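Local coordinates for activating signal cointegrator 1 complex subunit 3 (Homo sapiens, PDB 6YXQ), which unwinds duplex DNA in the 3'-5' direction using ATP, acting in alkylation repair and ribosome quality control, and here contributes its N-terminal region needed to bind ASCC2, at residues 49-54 against 93-98; 57-60 against 66-69; 81-86 against 128-133. All blocks are in the same frame, centred on the assembly; numbering follows the deposited sequence.

Contact 1: 49-54 against 93-98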
loop_
_atom_site.group_PDB
_atom_site.type_symbol
_atom_site.label_atom_id
_atom_site.label_comp_id
_atom_site.label_asym_id
_atom_site.label_seq_id
_atom_site.Cartn_x
_atom_site.Cartn_y
_atom_site.Cartn_z
ATOM N N LEU A 49 -22.431 -8.276 18.794
ATOM C CA LEU A 49 -23.641 -8.149 19.592
ATOM C C LEU A 49 -23.280 -7.822 21.030
ATOM O O LEU A 49 -22.449 -8.501 21.638
ATOM C CB LEU A 49 -24.476 -9.428 19.531
ATOM C CG LEU A 49 -24.846 -9.914 18.129
ATOM C CD1 LEU A 49 -25.754 -11.109 18.252
ATOM C CD2 LEU A 49 -25.501 -8.812 17.290
ATOM N N THR A 50 -23.917 -6.789 21.567
ATOM C CA THR A 50 -23.710 -6.379 22.941
ATOM C C THR A 50 -24.473 -7.294 23.895
ATOM O O THR A 50 -25.309 -8.105 23.492
ATOM C CB THR A 50 -24.157 -4.936 23.135
ATOM O OG1 THR A 50 -24.212 -4.640 24.534
ATOM C CG2 THR A 50 -25.529 -4.747 22.550
ATOM N N TRP A 51 -24.179 -7.134 25.187
ATOM C CA TRP A 51 -24.766 -7.982 26.222
ATOM C C TRP A 51 -26.288 -7.845 26.276
ATOM O O TRP A 51 -27.013 -8.844 26.416
ATOM C CB TRP A 51 -24.136 -7.621 27.567
ATOM C CG TRP A 51 -24.534 -8.502 28.688
ATOM C CD1 TRP A 51 -25.292 -8.164 29.771
ATOM C CD2 TRP A 51 -24.191 -9.878 28.851
ATOM N NE1 TRP A 51 -25.449 -9.250 30.598
ATOM C CE2 TRP A 51 -24.778 -10.314 30.055
ATOM C CE3 TRP A 51 -23.447 -10.786 28.092
ATOM C CZ2 TRP A 51 -24.641 -11.617 30.518
ATOM C CZ3 TRP A 51 -23.315 -12.078 28.550
ATOM C CH2 TRP A 51 -23.909 -12.483 29.753
ATOM N N LYS A 52 -26.792 -6.610 26.185
ATOM C CA LYS A 52 -28.236 -6.389 26.189
ATOM C C LYS A 52 -28.901 -7.037 24.976
ATOM O O LYS A 52 -29.966 -7.654 25.096
ATOM C CB LYS A 52 -28.526 -4.887 26.233
ATOM C CG LYS A 52 -28.097 -4.209 27.531
ATOM C CD LYS A 52 -28.413 -2.716 27.520
ATOM C CE LYS A 52 -28.121 -2.055 28.867
ATOM N NZ LYS A 52 -28.980 -2.587 29.975
ATOM N N LYS A 53 -28.286 -6.905 23.797
ATOM C CA LYS A 53 -28.800 -7.588 22.615
ATOM C C LYS A 53 -28.815 -9.097 22.817
ATOM O O LYS A 53 -29.756 -9.777 22.389
ATOM C CB LYS A 53 -27.971 -7.210 21.383
ATOM C CG LYS A 53 -28.625 -6.149 20.502
ATOM C CD LYS A 53 -27.846 -5.901 19.216
ATOM C CE LYS A 53 -26.840 -4.755 19.365
ATOM N NZ LYS A 53 -26.045 -4.477 18.125
ATOM N N ILE A 54 -27.791 -9.634 23.488
ATOM C CA ILE A 54 -27.700 -11.078 23.687
ATOM C C ILE A 54 -28.819 -11.567 24.594
ATOM O O ILE A 54 -29.459 -12.592 24.319
ATOM C CB ILE A 54 -26.315 -11.466 24.237
ATOM C CG1 ILE A 54 -25.252 -11.367 23.143
ATOM C CG2 ILE A 54 -26.334 -12.874 24.785
ATOM C CD1 ILE A 54 -23.845 -11.554 23.653
ATOM N N ALA A 93 -18.194 -2.189 31.407
ATOM C CA ALA A 93 -17.014 -2.802 30.812
ATOM C C ALA A 93 -17.019 -4.314 30.997
ATOM O O ALA A 93 -16.723 -5.061 30.055
ATOM C CB ALA A 93 -15.752 -2.188 31.411
ATOM N N ILE A 94 -17.370 -4.794 32.194
ATOM C CA ILE A 94 -17.396 -6.242 32.383
ATOM C C ILE A 94 -18.599 -6.857 31.677
ATOM O O ILE A 94 -18.543 -8.013 31.251
ATOM C CB ILE A 94 -17.349 -6.622 33.876
ATOM C CG1 ILE A 94 -18.724 -6.521 34.525
ATOM C CG2 ILE A 94 -16.329 -5.775 34.624
ATOM C CD1 ILE A 94 -18.735 -7.000 35.964
ATOM N N GLU A 95 -19.683 -6.100 31.488
ATOM C CA GLU A 95 -20.794 -6.634 30.704
ATOM C C GLU A 95 -20.421 -6.777 29.230
ATOM O O GLU A 95 -20.773 -7.778 28.593
ATOM C CB GLU A 95 -22.029 -5.754 30.868
ATOM C CG GLU A 95 -22.728 -5.956 32.195
ATOM C CD GLU A 95 -24.100 -5.325 32.233
ATOM O OE1 GLU A 95 -24.341 -4.369 31.460
ATOM O OE2 GLU A 95 -24.934 -5.785 33.042
ATOM N N SER A 96 -19.705 -5.795 28.663
ATOM C CA SER A 96 -19.242 -5.949 27.283
ATOM C C SER A 96 -18.186 -7.039 27.169
ATOM O O SER A 96 -18.105 -7.717 26.136
ATOM C CB SER A 96 -18.701 -4.626 26.725
ATOM O OG SER A 96 -18.015 -3.878 27.710
ATOM N N GLY A 97 -17.390 -7.241 28.222
ATOM C CA GLY A 97 -16.491 -8.382 28.241
ATOM C C GLY A 97 -17.234 -9.705 28.275
ATOM O O GLY A 97 -16.821 -10.676 27.641
ATOM N N ALA A 98 -18.345 -9.760 29.015
ATOM C CA ALA A 98 -19.172 -10.964 29.025
ATOM C C ALA A 98 -19.789 -11.220 27.658
ATOM O O ALA A 98 -19.873 -12.370 27.211
ATOM C CB ALA A 98 -20.262 -10.851 30.091
#

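Contact 2: 57-60 against 66-69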
loop_
_atom_site.group_PDB
_atom_site.type_symbol
_atom_site.label_atom_id
_atom_site.label_comp_id
_atom_site.label_asym_id
_atom_site.label_seq_id
_atom_site.Cartn_x
_atom_site.Cartn_y
_atom_site.Cartn_z
ATOM N N PHE A 57 -32.128 -11.443 22.682
ATOM C CA PHE A 57 -32.255 -12.625 21.832
ATOM C C PHE A 57 -32.643 -13.848 22.654
ATOM O O PHE A 57 -33.610 -14.546 22.330
ATOM C CB PHE A 57 -30.947 -12.880 21.080
ATOM C CG PHE A 57 -31.028 -14.002 20.076
ATOM C CD1 PHE A 57 -30.906 -15.322 20.472
ATOM C CD2 PHE A 57 -31.218 -13.733 18.732
ATOM C CE1 PHE A 57 -30.986 -16.351 19.549
ATOM C CE2 PHE A 57 -31.291 -14.756 17.805
ATOM C CZ PHE A 57 -31.176 -16.066 18.214
ATOM N N LEU A 58 -31.894 -14.121 23.724
ATOM C CA LEU A 58 -32.148 -15.318 24.521
ATOM C C LEU A 58 -33.578 -15.347 25.051
ATOM O O LEU A 58 -34.236 -16.394 25.015
ATOM C CB LEU A 58 -31.149 -15.395 25.672
ATOM C CG LEU A 58 -29.688 -15.623 25.289
ATOM C CD1 LEU A 58 -28.767 -15.356 26.470
ATOM C CD2 LEU A 58 -29.518 -17.034 24.794
ATOM N N ASN A 59 -34.083 -14.207 25.543
ATOM C CA ASN A 59 -35.436 -14.173 26.092
ATOM C C ASN A 59 -36.488 -14.256 24.996
ATOM O O ASN A 59 -37.590 -14.771 25.223
ATOM C CB ASN A 59 -35.639 -12.898 26.912
ATOM C CG ASN A 59 -35.174 -13.046 28.342
ATOM O OD1 ASN A 59 -35.846 -13.668 29.159
ATOM N ND2 ASN A 59 -34.016 -12.476 28.652
ATOM N N GLU A 60 -36.165 -13.754 23.812
ATOM C CA GLU A 60 -37.102 -13.729 22.701
ATOM C C GLU A 60 -37.267 -15.096 22.048
ATOM O O GLU A 60 -38.310 -15.350 21.438
ATOM C CB GLU A 60 -36.617 -12.686 21.687
ATOM C CG GLU A 60 -37.501 -12.428 20.492
ATOM C CD GLU A 60 -36.827 -11.503 19.497
ATOM O OE1 GLU A 60 -36.535 -11.940 18.366
ATOM O OE2 GLU A 60 -36.581 -10.331 19.849
ATOM N N LYS A 66 -36.557 -22.715 30.379
ATOM C CA LYS A 66 -35.115 -22.813 30.237
ATOM C C LYS A 66 -34.401 -21.496 30.510
ATOM O O LYS A 66 -33.207 -21.513 30.845
ATOM C CB LYS A 66 -34.792 -23.344 28.835
ATOM C CG LYS A 66 -35.687 -24.533 28.458
ATOM C CD LYS A 66 -35.205 -25.291 27.229
ATOM C CE LYS A 66 -35.080 -26.794 27.517
ATOM N NZ LYS A 66 -34.254 -27.527 26.501
ATOM N N MET A 67 -35.102 -20.363 30.398
ATOM C CA MET A 67 -34.514 -19.099 30.835
ATOM C C MET A 67 -34.125 -19.145 32.309
ATOM O O MET A 67 -33.142 -18.508 32.712
ATOM C CB MET A 67 -35.479 -17.941 30.579
ATOM C CG MET A 67 -35.579 -17.522 29.120
ATOM S SD MET A 67 -33.993 -17.104 28.356
ATOM C CE MET A 67 -33.390 -15.812 29.440
ATOM N N GLN A 68 -34.876 -19.898 33.121
ATOM C CA GLN A 68 -34.527 -20.032 34.538
ATOM C C GLN A 68 -33.078 -20.486 34.735
ATOM O O GLN A 68 -32.330 -19.892 35.523
ATOM C CB GLN A 68 -35.495 -20.996 35.230
ATOM C CG GLN A 68 -35.462 -20.901 36.753
ATOM C CD GLN A 68 -35.747 -22.223 37.446
ATOM O OE1 GLN A 68 -35.167 -23.256 37.107
ATOM N NE2 GLN A 68 -36.641 -22.196 38.430
ATOM N N SER A 69 -32.668 -21.543 34.030
ATOM C CA SER A 69 -31.289 -22.024 34.115
ATOM C C SER A 69 -30.311 -21.141 33.338
ATOM O O SER A 69 -29.137 -20.981 33.734
ATOM C CB SER A 69 -31.213 -23.457 33.595
ATOM O OG SER A 69 -29.964 -23.704 32.973
#

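Contact 3: 81-86 against 128-133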
loop_
_atom_site.group_PDB
_atom_site.type_symbol
_atom_site.label_atom_id
_atom_site.label_comp_id
_atom_site.label_asym_id
_atom_site.label_seq_id
_atom_site.Cartn_x
_atom_site.Cartn_y
_atom_site.Cartn_z
ATOM N N ALA A 81 -16.179 -12.726 33.168
ATOM C CA ALA A 81 -15.760 -11.439 32.624
ATOM C C ALA A 81 -15.236 -10.530 33.726
ATOM O O ALA A 81 -14.231 -9.838 33.538
ATOM C CB ALA A 81 -16.908 -10.775 31.867
ATOM N N LYS A 82 -15.881 -10.539 34.894
ATOM C CA LYS A 82 -15.375 -9.757 36.018
ATOM C C LYS A 82 -13.925 -10.115 36.313
ATOM O O LYS A 82 -13.073 -9.235 36.468
ATOM C CB LYS A 82 -16.246 -9.975 37.258
ATOM C CG LYS A 82 -15.888 -9.057 38.426
ATOM C CD LYS A 82 -16.074 -9.747 39.775
ATOM C CE LYS A 82 -17.533 -10.126 40.020
ATOM N NZ LYS A 82 -17.728 -10.859 41.308
ATOM N N GLN A 83 -13.624 -11.412 36.366
ATOM C CA GLN A 83 -12.242 -11.831 36.589
ATOM C C GLN A 83 -11.326 -11.352 35.464
ATOM O O GLN A 83 -10.235 -10.830 35.720
ATOM C CB GLN A 83 -12.167 -13.350 36.739
ATOM C CG GLN A 83 -12.976 -13.882 37.904
ATOM C CD GLN A 83 -13.111 -15.398 37.906
ATOM O OE1 GLN A 83 -13.211 -16.034 36.857
ATOM N NE2 GLN A 83 -13.129 -15.980 39.095
ATOM N N ILE A 84 -11.755 -11.506 34.205
ATOM C CA ILE A 84 -10.887 -11.147 33.081
ATOM C C ILE A 84 -10.745 -9.635 32.960
ATOM O O ILE A 84 -9.630 -9.109 32.852
ATOM C CB ILE A 84 -11.412 -11.744 31.766
ATOM C CG1 ILE A 84 -11.284 -13.265 31.773
ATOM C CG2 ILE A 84 -10.658 -11.132 30.585
ATOM C CD1 ILE A 84 -11.767 -13.917 30.500
ATOM N N VAL A 85 -11.872 -8.918 32.932
ATOM C CA VAL A 85 -11.835 -7.480 32.680
ATOM C C VAL A 85 -11.306 -6.729 33.899
ATOM O O VAL A 85 -10.543 -5.765 33.764
ATOM C CB VAL A 85 -13.228 -6.971 32.254
ATOM C CG1 VAL A 85 -13.133 -5.568 31.674
ATOM C CG2 VAL A 85 -13.843 -7.903 31.218
ATOM N N GLY A 86 -11.669 -7.171 35.097
ATOM C CA GLY A 86 -11.383 -6.408 36.304
ATOM C C GLY A 86 -12.506 -5.446 36.631
ATOM O O GLY A 86 -13.241 -4.982 35.761
ATOM N N SER A 128 -6.794 -18.492 32.474
ATOM C CA SER A 128 -7.497 -19.359 31.535
ATOM C C SER A 128 -8.621 -20.160 32.192
ATOM O O SER A 128 -9.527 -20.625 31.487
ATOM C CB SER A 128 -6.505 -20.304 30.859
ATOM O OG SER A 128 -5.746 -21.020 31.812
ATOM N N SER A 129 -8.578 -20.346 33.516
ATOM C CA SER A 129 -9.690 -20.986 34.209
ATOM C C SER A 129 -11.012 -20.269 33.918
ATOM O O SER A 129 -12.064 -20.908 33.771
ATOM C CB SER A 129 -9.404 -21.019 35.708
ATOM O OG SER A 129 -9.045 -19.732 36.176
ATOM N N SER A 130 -10.968 -18.938 33.794
ATOM C CA SER A 130 -12.181 -18.165 33.538
ATOM C C SER A 130 -12.651 -18.324 32.104
ATOM O O SER A 130 -13.858 -18.309 31.833
ATOM C CB SER A 130 -11.941 -16.688 33.858
ATOM O OG SER A 130 -11.657 -16.519 35.235
ATOM N N ALA A 131 -11.708 -18.443 31.172
ATOM C CA ALA A 131 -12.071 -18.806 29.809
ATOM C C ALA A 131 -12.804 -20.141 29.783
ATOM O O ALA A 131 -13.818 -20.289 29.089
ATOM C CB ALA A 131 -10.821 -18.849 28.933
ATOM N N THR A 132 -12.311 -21.124 30.546
ATOM C CA THR A 132 -13.006 -22.409 30.626
ATOM C C THR A 132 -14.411 -22.234 31.192
ATOM O O THR A 132 -15.380 -22.796 30.668
ATOM C CB THR A 132 -12.223 -23.410 31.481
ATOM O OG1 THR A 132 -11.148 -23.970 30.717
ATOM C CG2 THR A 132 -13.139 -24.538 31.926
ATOM N N ALA A 133 -14.536 -21.465 32.275
ATOM C CA ALA A 133 -15.840 -21.270 32.902
ATOM C C ALA A 133 -16.828 -20.632 31.934
ATOM O O ALA A 133 -17.979 -21.081 31.807
ATOM C CB ALA A 133 -15.689 -20.414 34.155
#

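Contact 1: 49-54 against 93-98
W51 lays its indole against helix 91-105, running from the backbone of E95 to the methyl of A98, about one turn further along that helix. The contact begins at the root of the side chain, where W51 CB sits 3.5 Å from the carbonyl oxygen E95 O. With CG anti to the backbone N (chi1 -174°), the ring continues past the same carbonyl, which meets it obliquely; W51 CG is 3.8 Å from E95 O. On the five-membered ring, W51 CD1 approaches the carboxylate carbon E95 CD at 3.9 Å. The two side chains cross at about a right angle, and the carboxylate plane is turned 39° from that of the indole. This is helix-on-helix packing within the N-terminal part of the protein, which is helical without strands and is required for binding ASCC2. W51 stands in the first turn of helix 51-61, directly after the N-cap residue T50, whose carbonyl O accepts the backbone N-H of I54. Farther out, the benzo half of the indole reaches A98. W51 CE3 lies 3.7 Å from the carbonyl carbon A98 C, and the next ring atom, W51 CZ3, comes within 3.6 Å of A98 CB. That methyl sits over one face of the six-membered ring in a CH-pi contact, 21° off the ring normal and displaced toward the rim. W51 CH2 is 4.0 Å from the same A98 CB. L74 and L78 of helix 64-85 also touch the tryptophan, and A98 in turn packs on I77 and A81, so three helices share this apolar core. The carboxylate of E95 has a long, weak ion pair with R91.

Contact 2: 57-60 against 66-69
Two consecutive helices, 51-61 and 64-85, are joined by a two-residue link in a helix-turn-helix connection, and M67 packs back across it against L58 and N59. The helices lie in the N-terminal ASCC2-binding region, in a part of the sequence predicted to form a coiled coil; the link between them turns the chain so that the start of the second helix faces the end of the first. The closest alpha carbons, N59 CA and M67 CA, are 6.9 Å apart. M67 carries the contact with a folded side chain: bends at chi2 (-55°) and chi3 (-57°) curl the thioether back toward helix 51-61. M67 SD rests 3.4 Å from the backbone oxygen L58 O, and more loosely against the aliphatic base of that leucine, with L58 CB at 4.3 Å. F145, from a loop, packs on the L58 side chain. The methyl M67 CE reaches N59, whose side chain it crosses at about a right angle. N59 ND2 is hydrogen-bonded to the backbone O of I55 one turn earlier in its own helix, a bond that restrains the turn of the amide. M67 CE sits above the amide plane, displaced toward its O and N end, 3.5 Å from both N59 CG and N59 ND2 and 3.3 Å from N59 OD1.

Contact 3: 81-86 against 128-133
S130 packs against I84 and Q83 in a small side-chain contact between two helices, joining the last turn of helix 64-85 to the early part of helix 128-142. The alpha carbons closest to each other, Q83 CA and S130 CA, are 7.0 Å apart, a spacing consistent with the small side chain of the serine. S130 is buried, and its CB points toward the opposing helix. Its apolar side meets isoleucine: I84 CG1 lies 4.1 Å from S130 CB. The I84 side chain puts CG1 anti to its own carbonyl carbon (chi1 -68°), which directs that branch to the serine. Q83 flanks the same serine on the more exposed side with its CB and CG. Q83 CB is 3.5 Å from S130 OG. Q83 OE1 and S130 OG are modelled too close together, so how these polar ends meet is doubtful. Regular helical bonds hold both frames: G86 N donates to K82 O at 2.8 Å, and T132 N to S128 O at 3.0 Å. Helix 64-85 stops immediately after V85, where G86, which has no side chain to meet the V85 carbonyl, takes up a positive phi (90°). Around the contact, I84 also touches L101 of helix 91-105 and I119 and F123 of helix 113-123, while A131 packs on I119 and on F126 in the loop before helix 128-142. The end of helix 64-85 therefore lies among three later helices, with A81 also packing on L101 of helix 91-105.

In the fold
From the N terminus, the chain enters helix 51-61, whose first turn opens contact 1 and whose later turns open contact 2. Contact 2 closes almost at once, across the short link to helix 64-85. The far end of that helix opens contact 3 before contact 1 closes on helix 91-105; contact 3 closes last, on helix 128-142. Contact 2 thus lies within the span of contact 1, whereas contacts 1 and 3 cross. These two also touch in space, I94 CG2 packing on G86 O. Contact 2 adjoins contact 1 in sequence, their centres about 16 Å apart, and does not touch contact 3, about 22 Å away between centres. Together they tie four helices into one body.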